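Side-chain contact in VP5 (Halorubrum pleomorphic virus 6, PDB 6QGL), which is a viral envelope protein that probably drives fusion of the viral envelope with the membrane of its archaeal host: residues 401-404 against 408-411. Residues are numbered along the deposited sequence; the frame is centred on the assembly and turned at random.
Sequences WTDN and TWSY
Thr408 meets Asn404 at the closing end of a beta hairpin, where strand 402-403 turns back as strand 409-412. Two bonds tie this end. Asn404 N donates to Thr408 O at 3.0 Å, and Asn404 ND2 reaches Thr408 OG1 at 2.9 Å in a nearly straight bond. The hydroxyl oxygen lies almost in the amide plane of Asn404, where the N-H points; the Thr408 torsion that sets OG1 between backbone N and carbonyl carbon (chi1 58°) presents it there. Next along the strand, Trp409 forms a non-hydrogen-bonded antiparallel pair with Asp403, and the two side chains run side by side in the same direction. The carboxylate is inclined 39° to the indole, with Asp403 CG 3.4 Å from Trp409 NE1. Asp403 OD1 lies above the rim of one indole face and takes a hydrogen bond from Gly405 N in the turn, which helps fix the carboxylate's rotation. Ile374 of strand 371-374, the third strand of this small sheet, touches both Trp409 and Trp401, placing the hairpin's two indoles against the neighbouring strand. Ser410 supplies the register: its N and O pair with Thr402 O and N, each bond 2.8 Å long, as expected of a hydrogen-bonded antiparallel pair. Its hydroxyl adds a weak bond to Asn404 OD1, and residues 408-411 thereby meet both the N and the O of that amide, the O only weakly. At Tyr411 the contact is a CH-pi one rather than a ring stack. Its phenol swings away to bond Asp416 through OH, while the buried Trp401 indole receives Tyr411 CB over its six-membered ring, 4.0 Å from the centroid and 25° off the normal.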
loop_
_atom_site.group_PDB
_atom_site.type_symbol
_atom_site.label_atom_id
_atom_site.label_comp_id
_atom_site.label_asym_id
_atom_site.label_seq_id
_atom_site.Cartn_x
_atom_site.Cartn_y
_atom_site.Cartn_z
ATOM N N TRP A 401 27.406 -5.703 0.969
ATOM C CA TRP A 401 28.069 -4.870 -0.039
ATOM C C TRP A 401 28.412 -3.496 0.548
ATOM O O TRP A 401 27.514 -2.763 0.969
ATOM C CB TRP A 401 27.186 -4.713 -1.290
ATOM C CG TRP A 401 27.061 -5.953 -2.123
ATOM C CD1 TRP A 401 26.006 -6.814 -2.158
ATOM C CD2 TRP A 401 28.016 -6.447 -3.073
ATOM N NE1 TRP A 401 26.244 -7.819 -3.067
ATOM C CE2 TRP A 401 27.472 -7.621 -3.640
ATOM C CE3 TRP A 401 29.284 -6.014 -3.499
ATOM C CZ2 TRP A 401 28.158 -8.376 -4.601
ATOM C CZ3 TRP A 401 29.957 -6.758 -4.455
ATOM C CH2 TRP A 401 29.398 -7.925 -4.993
ATOM N N THR A 402 29.714 -3.159 0.583
ATOM C CA THR A 402 30.225 -1.893 1.118
ATOM C C THR A 402 30.184 -0.798 0.042
ATOM O O THR A 402 30.735 -0.987 -1.043
ATOM C CB THR A 402 31.641 -2.090 1.702
ATOM O OG1 THR A 402 31.662 -3.256 2.529
ATOM C CG2 THR A 402 32.121 -0.888 2.504
ATOM N N ASP A 403 29.542 0.345 0.354
ATOM C CA ASP A 403 29.425 1.497 -0.548
ATOM C C ASP A 403 30.752 2.261 -0.606
ATOM O O ASP A 403 31.286 2.640 0.439
ATOM C CB ASP A 403 28.282 2.430 -0.089
ATOM C CG ASP A 403 27.762 3.429 -1.119
ATOM O OD1 ASP A 403 28.547 3.843 -2.004
ATOM O OD2 ASP A 403 26.579 3.816 -1.023
ATOM N N ASN A 404 31.278 2.486 -1.827
ATOM C CA ASN A 404 32.532 3.221 -2.041
ATOM C C ASN A 404 32.278 4.724 -2.220
ATOM O O ASN A 404 33.212 5.521 -2.105
ATOM C CB ASN A 404 33.304 2.673 -3.255
ATOM C CG ASN A 404 33.543 1.180 -3.267
ATOM O OD1 ASN A 404 33.987 0.573 -2.283
ATOM N ND2 ASN A 404 33.278 0.560 -4.404
ATOM N N THR A 408 29.841 2.814 -7.003
ATOM C CA THR A 408 30.282 1.422 -6.992
ATOM C C THR A 408 30.229 0.841 -5.576
ATOM O O THR A 408 30.494 1.551 -4.604
ATOM C CB THR A 408 31.714 1.292 -7.554
ATOM O OG1 THR A 408 32.610 2.096 -6.783
ATOM C CG2 THR A 408 31.811 1.661 -9.032
ATOM N N TRP A 409 29.896 -0.457 -5.473
ATOM C CA TRP A 409 29.833 -1.205 -4.216
ATOM C C TRP A 409 30.796 -2.388 -4.295
ATOM O O TRP A 409 30.906 -3.007 -5.355
ATOM C CB TRP A 409 28.407 -1.702 -3.937
ATOM C CG TRP A 409 27.456 -0.640 -3.475
ATOM C CD1 TRP A 409 27.012 -0.440 -2.202
ATOM C CD2 TRP A 409 26.799 0.339 -4.290
ATOM N NE1 TRP A 409 26.139 0.624 -2.167
ATOM C CE2 TRP A 409 25.986 1.117 -3.437
ATOM C CE3 TRP A 409 26.814 0.635 -5.665
ATOM C CZ2 TRP A 409 25.206 2.180 -3.909
ATOM C CZ3 TRP A 409 26.060 1.702 -6.128
ATOM C CH2 TRP A 409 25.262 2.457 -5.258
ATOM N N SER A 410 31.493 -2.701 -3.188
ATOM C CA SER A 410 32.442 -3.813 -3.167
ATOM C C SER A 410 32.266 -4.760 -1.973
ATOM O O SER A 410 31.746 -4.359 -0.932
ATOM C CB SER A 410 33.881 -3.306 -3.260
ATOM O OG SER A 410 34.401 -2.891 -2.008
ATOM N N TYR A 411 32.711 -6.020 -2.141
ATOM C CA TYR A 411 32.690 -7.077 -1.126
ATOM C C TYR A 411 33.995 -7.880 -1.204
ATOM O O TYR A 411 34.468 -8.166 -2.304
ATOM C CB TYR A 411 31.453 -7.996 -1.289
ATOM C CG TYR A 411 31.456 -9.204 -0.372
ATOM C CD1 TYR A 411 31.080 -9.093 0.964
ATOM C CD2 TYR A 411 31.856 -10.455 -0.836
ATOM C CE1 TYR A 411 31.111 -10.193 1.819
ATOM C CE2 TYR A 411 31.886 -11.564 0.009
ATOM C CZ TYR A 411 31.515 -11.427 1.336
ATOM O OH TYR A 411 31.545 -12.519 2.170
#